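Local coordinates for protein acetate CoA-transferase subunit beta (Escherichia coli DH5[alpha], PDB 5DBN) that transfers coenzyme A from acetyl-CoA to acetoacetate and other short-chain fatty acids through a covalent enzyme-CoA intermediate, activating them for degradation, at residues A8-Q13 with L183-D188; V103-N108 with E200-V205; A172-R175 with K180-L183. All coordinates share one frame; numbering follows the deposited sequence.

Contact 1: residues A8-Q13 with L183-D188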
loop_
_atom_site.group_PDB
_atom_site.type_symbol
_atom_site.label_atom_id
_atom_site.label_comp_id
_atom_site.label_asym_id
_atom_site.label_seq_id
_atom_site.Cartn_x
_atom_site.Cartn_y
_atom_site.Cartn_z
ATOM N N ALA B 8 -11.269 -1.420 33.701
ATOM C CA ALA B 8 -10.691 -2.428 32.819
ATOM C C ALA B 8 -11.547 -3.686 32.797
ATOM O O ALA B 8 -11.772 -4.283 31.744
ATOM C CB ALA B 8 -9.276 -2.762 33.253
ATOM N N ARG B 9 -12.015 -4.086 33.973
ATOM C CA ARG B 9 -12.863 -5.261 34.110
ATOM C C ARG B 9 -14.156 -5.100 33.312
ATOM O O ARG B 9 -14.567 -6.010 32.594
ATOM C CB ARG B 9 -13.175 -5.512 35.587
ATOM C CG ARG B 9 -14.041 -6.727 35.870
ATOM C CD ARG B 9 -14.167 -6.949 37.371
ATOM N NE ARG B 9 -15.009 -8.094 37.706
ATOM C CZ ARG B 9 -15.204 -8.541 38.944
ATOM N NH1 ARG B 9 -14.619 -7.942 39.974
ATOM N NH2 ARG B 9 -15.987 -9.592 39.157
ATOM N N ARG B 10 -14.794 -3.939 33.435
ATOM C CA ARG B 10 -16.031 -3.680 32.706
ATOM C C ARG B 10 -15.814 -3.655 31.190
ATOM O O ARG B 10 -16.608 -4.220 30.439
ATOM C CB ARG B 10 -16.665 -2.363 33.168
ATOM C CG ARG B 10 -17.930 -1.974 32.401
ATOM C CD ARG B 10 -18.998 -3.064 32.461
ATOM N NE ARG B 10 -20.107 -2.806 31.545
ATOM C CZ ARG B 10 -20.134 -3.185 30.269
ATOM N NH1 ARG B 10 -19.106 -3.830 29.732
ATOM N NH2 ARG B 10 -21.190 -2.908 29.519
ATOM N N VAL B 11 -14.748 -2.998 30.745
ATOM C CA VAL B 11 -14.429 -2.943 29.322
ATOM C C VAL B 11 -14.170 -4.344 28.772
ATOM O O VAL B 11 -14.580 -4.669 27.655
ATOM C CB VAL B 11 -13.202 -2.041 29.048
ATOM C CG1 VAL B 11 -12.756 -2.148 27.593
ATOM C CG2 VAL B 11 -13.515 -0.591 29.391
ATOM N N ALA B 12 -13.487 -5.170 29.558
ATOM C CA ALA B 12 -13.187 -6.538 29.154
ATOM C C ALA B 12 -14.462 -7.325 28.867
ATOM O O ALA B 12 -14.498 -8.157 27.961
ATOM C CB ALA B 12 -12.368 -7.236 30.230
ATOM N N GLN B 13 -15.504 -7.059 29.647
ATOM C CA GLN B 13 -16.790 -7.728 29.469
ATOM C C GLN B 13 -17.517 -7.258 28.207
ATOM O O GLN B 13 -18.471 -7.895 27.762
ATOM C CB GLN B 13 -17.675 -7.507 30.700
ATOM C CG GLN B 13 -17.194 -8.250 31.940
ATOM C CD GLN B 13 -17.998 -7.919 33.185
ATOM O OE1 GLN B 13 -18.799 -6.985 33.193
ATOM N NE2 GLN B 13 -17.786 -8.688 34.246
ATOM N N LEU B 183 -26.720 7.561 29.424
ATOM C CA LEU B 183 -26.214 6.906 30.622
ATOM C C LEU B 183 -26.873 5.534 30.720
ATOM O O LEU B 183 -28.064 5.430 31.011
ATOM C CB LEU B 183 -26.505 7.740 31.872
ATOM C CG LEU B 183 -26.192 7.078 33.217
ATOM C CD1 LEU B 183 -24.712 6.752 33.333
ATOM C CD2 LEU B 183 -26.635 7.969 34.367
ATOM N N THR B 184 -26.097 4.486 30.465
ATOM C CA THR B 184 -26.641 3.136 30.369
ATOM C C THR B 184 -26.382 2.285 31.616
ATOM O O THR B 184 -27.151 1.369 31.908
ATOM C CB THR B 184 -26.071 2.410 29.134
ATOM O OG1 THR B 184 -24.639 2.443 29.173
ATOM C CG2 THR B 184 -26.553 3.084 27.854
ATOM N N GLU B 185 -25.299 2.573 32.335
ATOM C CA GLU B 185 -25.019 1.884 33.597
ATOM C C GLU B 185 -24.457 2.818 34.663
ATOM O O GLU B 185 -23.755 3.784 34.358
ATOM C CB GLU B 185 -24.041 0.727 33.379
ATOM C CG GLU B 185 -24.412 -0.200 32.239
ATOM C CD GLU B 185 -23.360 -1.263 31.986
ATOM O OE1 GLU B 185 -22.704 -1.698 32.957
ATOM O OE2 GLU B 185 -23.194 -1.672 30.818
ATOM N N ILE B 186 -24.777 2.508 35.916
ATOM C CA ILE B 186 -24.207 3.186 37.074
ATOM C C ILE B 186 -23.495 2.155 37.944
ATOM O O ILE B 186 -24.003 1.053 38.148
ATOM C CB ILE B 186 -25.288 3.918 37.895
ATOM C CG1 ILE B 186 -26.011 4.938 37.007
ATOM C CG2 ILE B 186 -24.666 4.592 39.119
ATOM C CD1 ILE B 186 -27.076 5.761 37.714
ATOM N N ALA B 187 -22.323 2.517 38.455
ATOM C CA ALA B 187 -21.525 1.598 39.260
ATOM C C ALA B 187 -22.147 1.399 40.638
ATOM O O ALA B 187 -22.800 2.298 41.167
ATOM C CB ALA B 187 -20.102 2.114 39.392
ATOM N N ASP B 188 -21.943 0.216 41.213
ATOM C CA ASP B 188 -22.466 -0.090 42.540
ATOM C C ASP B 188 -21.845 0.819 43.597
ATOM O O ASP B 188 -20.645 1.088 43.573
ATOM C CB ASP B 188 -22.212 -1.557 42.891
ATOM C CG ASP B 188 -23.162 -2.499 42.175
ATOM O OD1 ASP B 188 -24.388 -2.266 42.234
ATOM O OD2 ASP B 188 -22.684 -3.471 41.553
#
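R10, on the helix 3-12, reaches across to E185 on the strand 180-186 and takes its carboxylate side-on, with NE and NH2 each serving one oxygen. The shorter bond runs from R10 NH2 to E185 OE2, 2.7 Å and nearly straight; beside it R10 NE gives a 3.2 Å bond to E185 OE1. Both oxygens are met on their syn sides, and the two flat groups lie 19° from coplanar, with the carboxylate at the edge of the guanidinium, in its plane. The side chains span the distance from opposite directions: the nearest CA atoms, those of R10 and A187, are 10.0 Å apart. R10 covers its share with CG anti to the backbone N (chi1 177°) and a bend at chi2, while E185 stays extended beyond CG. Further out, R10 NH2 also pairs with E14, and the R10 side chain touches M166 and V168 of the strand 166-168. E185 is set by a classic beta bulge, in which T184 and E185 both face V173. R175, whose NH2 lies close to that of R10, also pairs with E14, so the two carboxylates probably offset the repulsion between the two arginines in this surface ion-pair network.

Contact 2: residues V103-N108 with E200-V205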
loop_
_atom_site.group_PDB
_atom_site.type_symbol
_atom_site.label_atom_id
_atom_site.label_comp_id
_atom_site.label_asym_id
_atom_site.label_seq_id
_atom_site.Cartn_x
_atom_site.Cartn_y
_atom_site.Cartn_z
ATOM N N VAL B 103 -13.979 13.890 27.104
ATOM C CA VAL B 103 -15.003 13.430 26.172
ATOM C C VAL B 103 -16.221 14.322 26.371
ATOM O O VAL B 103 -16.458 14.790 27.484
ATOM C CB VAL B 103 -15.375 11.946 26.407
ATOM C CG1 VAL B 103 -16.446 11.492 25.421
ATOM C CG2 VAL B 103 -14.143 11.061 26.297
ATOM N N ASP B 104 -16.986 14.575 25.310
ATOM C CA ASP B 104 -18.173 15.419 25.439
ATOM C C ASP B 104 -19.427 14.835 24.791
ATOM O O ASP B 104 -19.389 13.777 24.160
ATOM C CB ASP B 104 -17.899 16.819 24.868
ATOM C CG ASP B 104 -17.494 16.801 23.402
ATOM O OD1 ASP B 104 -17.888 15.876 22.662
ATOM O OD2 ASP B 104 -16.783 17.739 22.983
ATOM N N GLU B 105 -20.538 15.545 24.973
ATOM C CA GLU B 105 -21.851 15.092 24.529
ATOM C C GLU B 105 -21.919 14.880 23.019
ATOM O O GLU B 105 -22.762 14.126 22.532
ATOM C CB GLU B 105 -22.921 16.105 24.955
ATOM C CG GLU B 105 -22.735 17.489 24.345
ATOM C CD GLU B 105 -23.624 18.546 24.976
ATOM O OE1 GLU B 105 -23.853 18.487 26.205
ATOM O OE2 GLU B 105 -24.089 19.445 24.243
ATOM N N GLU B 106 -21.033 15.545 22.283
ATOM C CA GLU B 106 -20.964 15.389 20.834
ATOM C C GLU B 106 -20.031 14.245 20.445
ATOM O O GLU B 106 -19.647 14.114 19.282
ATOM C CB GLU B 106 -20.505 16.692 20.177
ATOM C CG GLU B 106 -21.436 17.868 20.432
ATOM C CD GLU B 106 -22.821 17.656 19.842
ATOM O OE1 GLU B 106 -22.920 17.048 18.755
ATOM O OE2 GLU B 106 -23.811 18.093 20.468
ATOM N N ALA B 107 -19.668 13.429 21.430
ATOM C CA ALA B 107 -18.815 12.259 21.227
ATOM C C ALA B 107 -17.419 12.623 20.720
ATOM O O ALA B 107 -16.706 11.767 20.193
ATOM C CB ALA B 107 -19.487 11.279 20.262
ATOM N N ASN B 108 -17.017 13.878 20.899
ATOM C CA ASN B 108 -15.661 14.288 20.556
ATOM C C ASN B 108 -14.676 13.731 21.579
ATOM O O ASN B 108 -15.055 13.441 22.713
ATOM C CB ASN B 108 -15.544 15.811 20.487
ATOM C CG ASN B 108 -16.530 16.431 19.516
ATOM O OD1 ASN B 108 -16.835 15.857 18.472
ATOM N ND2 ASN B 108 -17.032 17.613 19.855
ATOM N N GLU B 200 -20.501 17.314 33.448
ATOM C CA GLU B 200 -20.998 18.548 32.837
ATOM C C GLU B 200 -21.740 18.262 31.537
ATOM O O GLU B 200 -22.539 19.080 31.079
ATOM C CB GLU B 200 -19.856 19.525 32.550
ATOM C CG GLU B 200 -19.289 20.221 33.770
ATOM C CD GLU B 200 -18.266 21.284 33.408
ATOM O OE1 GLU B 200 -18.201 21.677 32.223
ATOM O OE2 GLU B 200 -17.526 21.723 34.312
ATOM N N ALA B 201 -21.466 17.108 30.939
ATOM C CA ALA B 201 -22.125 16.715 29.700
ATOM C C ALA B 201 -23.620 16.504 29.913
ATOM O O ALA B 201 -24.044 16.003 30.955
ATOM C CB ALA B 201 -21.492 15.452 29.147
ATOM N N ARG B 202 -24.415 16.901 28.923
ATOM C CA ARG B 202 -25.849 16.631 28.932
ATOM C C ARG B 202 -26.106 15.216 28.427
ATOM O O ARG B 202 -25.617 14.837 27.361
ATOM C CB ARG B 202 -26.611 17.632 28.062
ATOM C CG ARG B 202 -26.344 19.095 28.362
ATOM C CD ARG B 202 -27.134 19.970 27.399
ATOM N NE ARG B 202 -26.814 21.390 27.521
ATOM C CZ ARG B 202 -25.793 21.988 26.913
ATOM N NH1 ARG B 202 -24.968 21.293 26.139
ATOM N NH2 ARG B 202 -25.594 23.287 27.083
ATOM N N PHE B 203 -26.858 14.433 29.193
ATOM C CA PHE B 203 -27.158 13.060 28.803
ATOM C C PHE B 203 -28.528 12.623 29.306
ATOM O O PHE B 203 -29.000 13.093 30.343
ATOM C CB PHE B 203 -26.083 12.104 29.327
ATOM C CG PHE B 203 -25.978 12.067 30.824
ATOM C CD1 PHE B 203 -26.789 11.226 31.569
ATOM C CD2 PHE B 203 -25.063 12.867 31.489
ATOM C CE1 PHE B 203 -26.695 11.188 32.945
ATOM C CE2 PHE B 203 -24.962 12.833 32.865
ATOM C CZ PHE B 203 -25.779 11.992 33.595
ATOM N N GLU B 204 -29.159 11.724 28.558
ATOM C CA GLU B 204 -30.423 11.129 28.968
ATOM C C GLU B 204 -30.152 9.796 29.649
ATOM O O GLU B 204 -29.207 9.090 29.297
ATOM C CB GLU B 204 -31.358 10.942 27.771
ATOM C CG GLU B 204 -31.795 12.249 27.124
ATOM C CD GLU B 204 -32.828 12.049 26.031
ATOM O OE1 GLU B 204 -34.015 11.840 26.365
ATOM O OE2 GLU B 204 -32.451 12.093 24.839
ATOM N N VAL B 205 -30.980 9.467 30.634
ATOM C CA VAL B 205 -30.831 8.229 31.385
ATOM C C VAL B 205 -31.753 7.164 30.804
ATOM O O VAL B 205 -32.921 7.432 30.521
ATOM C CB VAL B 205 -31.150 8.433 32.882
ATOM C CG1 VAL B 205 -30.902 7.152 33.667
ATOM C CG2 VAL B 205 -30.321 9.575 33.454
#
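E105 leans against A201 and R202, and one of its carboxylate oxygens does double work. E105 OE1 accepts the backbone N-H of R202 at 3.2 Å, with the donor nearly on the line of its C-O bond, and takes a weak bond from R202 NH1 as well. The buried side is that of A201, whose CB lies 4.5 Å from E105 CB and which also touches M181 and I150. On the solvent side R202 is exposed: its NH1 makes a 2.8 Å salt bridge to E105 OE2, but the carboxylate and guanidinium planes stand 60° apart, and one nitrogen, NH1, sits near both oxygens, rather than two nitrogens meeting two oxygens in a plane. An alanine in place of E105 would probably leave the R202 N-H without this acceptor and the R202 guanidinium without its charge partner, freer to swing. A type I beta turn from D104 to A107 carries E105, closed by A107 N to D104 O at 2.8 Å; D104 OD1 also accepts N108 N. The arrangement is a beta hairpin of strands 102-104 and 109-110, its turn tied through one carboxylate to the loop entering strand 204-205.

Contact 3: residues A172-R175 with K180-L183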
loop_
_atom_site.group_PDB
_atom_site.type_symbol
_atom_site.label_atom_id
_atom_site.label_comp_id
_atom_site.label_asym_id
_atom_site.label_seq_id
_atom_site.Cartn_x
_atom_site.Cartn_y
_atom_site.Cartn_z
ATOM N N ALA B 172 -19.661 5.084 36.078
ATOM C CA ALA B 172 -20.761 4.848 35.144
ATOM C C ALA B 172 -20.312 4.415 33.748
ATOM O O ALA B 172 -19.139 4.528 33.393
ATOM C CB ALA B 172 -21.613 6.100 35.036
ATOM N N VAL B 173 -21.271 3.925 32.963
ATOM C CA VAL B 173 -21.052 3.615 31.553
ATOM C C VAL B 173 -21.988 4.444 30.678
ATOM O O VAL B 173 -23.206 4.403 30.847
ATOM C CB VAL B 173 -21.278 2.114 31.254
ATOM C CG1 VAL B 173 -21.035 1.813 29.783
ATOM C CG2 VAL B 173 -20.376 1.251 32.124
ATOM N N PHE B 174 -21.401 5.206 29.759
ATOM C CA PHE B 174 -22.156 5.998 28.790
ATOM C C PHE B 174 -22.037 5.397 27.392
ATOM O O PHE B 174 -20.999 4.837 27.040
ATOM C CB PHE B 174 -21.661 7.446 28.753
ATOM C CG PHE B 174 -21.823 8.190 30.049
ATOM C CD1 PHE B 174 -23.027 8.799 30.369
ATOM C CD2 PHE B 174 -20.765 8.304 30.936
ATOM C CE1 PHE B 174 -23.173 9.496 31.551
ATOM C CE2 PHE B 174 -20.907 8.998 32.120
ATOM C CZ PHE B 174 -22.112 9.593 32.429
ATOM N N ARG B 175 -23.099 5.518 26.600
ATOM C CA ARG B 175 -23.055 5.118 25.194
ATOM C C ARG B 175 -23.554 6.250 24.295
ATOM O O ARG B 175 -24.512 6.948 24.634
ATOM C CB ARG B 175 -23.890 3.860 24.953
ATOM C CG ARG B 175 -23.359 2.614 25.637
ATOM C CD ARG B 175 -24.129 1.382 25.199
ATOM N NE ARG B 175 -23.758 0.193 25.964
ATOM C CZ ARG B 175 -22.709 -0.583 25.701
ATOM N NH1 ARG B 175 -21.896 -0.300 24.692
ATOM N NH2 ARG B 175 -22.465 -1.643 26.460
ATOM N N LYS B 180 -26.841 11.130 20.187
ATOM C CA LYS B 180 -27.213 11.397 21.577
ATOM C C LYS B 180 -26.434 10.547 22.572
ATOM O O LYS B 180 -26.089 9.398 22.298
ATOM C CB LYS B 180 -28.715 11.170 21.744
ATOM C CG LYS B 180 -29.550 12.199 21.007
ATOM C CD LYS B 180 -31.029 12.065 21.309
ATOM C CE LYS B 180 -31.580 10.772 20.715
ATOM N NZ LYS B 180 -31.479 10.802 19.219
ATOM N N MET B 181 -26.174 11.137 23.733
ATOM C CA MET B 181 -25.415 10.496 24.795
ATOM C C MET B 181 -26.355 9.877 25.822
ATOM O O MET B 181 -27.258 10.544 26.328
ATOM C CB MET B 181 -24.486 11.515 25.460
ATOM C CG MET B 181 -23.541 10.938 26.494
ATOM S SD MET B 181 -22.542 12.230 27.251
ATOM C CE MET B 181 -21.385 11.245 28.197
ATOM N N TRP B 182 -26.135 8.602 26.122
ATOM C CA TRP B 182 -26.994 7.860 27.039
ATOM C C TRP B 182 -26.218 7.298 28.222
ATOM O O TRP B 182 -25.190 6.647 28.048
ATOM C CB TRP B 182 -27.696 6.717 26.297
ATOM C CG TRP B 182 -28.790 7.181 25.398
ATOM C CD1 TRP B 182 -28.683 7.523 24.083
ATOM C CD2 TRP B 182 -30.167 7.355 25.748
ATOM N NE1 TRP B 182 -29.908 7.904 23.593
ATOM C CE2 TRP B 182 -30.837 7.808 24.596
ATOM C CE3 TRP B 182 -30.898 7.172 26.926
ATOM C CZ2 TRP B 182 -32.202 8.081 24.586
ATOM C CZ3 TRP B 182 -32.253 7.444 26.914
ATOM C CH2 TRP B 182 -32.892 7.893 25.753
ATOM N N LEU B 183 -26.720 7.561 29.424
ATOM C CA LEU B 183 -26.214 6.906 30.622
ATOM C C LEU B 183 -26.873 5.534 30.720
ATOM O O LEU B 183 -28.064 5.430 31.011
ATOM C CB LEU B 183 -26.505 7.740 31.872
ATOM C CG LEU B 183 -26.192 7.078 33.217
ATOM C CD1 LEU B 183 -24.712 6.752 33.333
ATOM C CD2 LEU B 183 -26.635 7.969 34.367
#
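F174 and R175 pair with L183 and W182 in an antiparallel beta hairpin, strands 172-177 and 180-186, whose short segments run 4.7 Å apart at their closest with an angle of 153° between their directions. R175 and W182 form the hydrogen-bonded pair, each N-H reaching the other's carbonyl oxygen: R175 N to W182 O and W182 N to R175 O are both 2.8 Å. F174 and L183 form the non-hydrogen-bonded pair, with their side chains on the buried face of the sheet, where V195 and L192 of helix 192-197 cover them. There the F174 ring is sandwiched. M181 CE lies over one face, 3.9 Å from the ring centroid, and L183 CD1 lies over the opposite face at 4.1 Å, both as CH-pi contacts. Extended throughout (chi1 -174°), the M181 chain carries its methyl over the ring and brings its sulfur obliquely to it in a Met-aromatic contact. On the other face of the sheet R175 and W182 diverge, and the guanidinium of R175 goes to E14. F203 adds an edge-to-face ring contact to F174. L183 CD1 touches A172 CB as well as the phenyl ring, lying 3.6 Å from that methyl.

Contact 3 is the buried member of the three, a strand pairing with apolar side chains round an aromatic ring; contact 1 lies at the surface and rests on one ion pair, while contact 2 is partly buried and mixes an ion pair with a backbone bond. Contacts 1 and 3 share L183 and the strand 180-186, and E185 O of contact 1 probably accepts a hydrogen bond from V173 N of contact 3. Contact 2 reaches the same sheet from the other flank: E204 probably accepts a hydrogen bond from L183 N, and F203 packs on L183. Centres are about 8 Å apart for contacts 2 and 3, and about 17 Å for contacts 1 and 2.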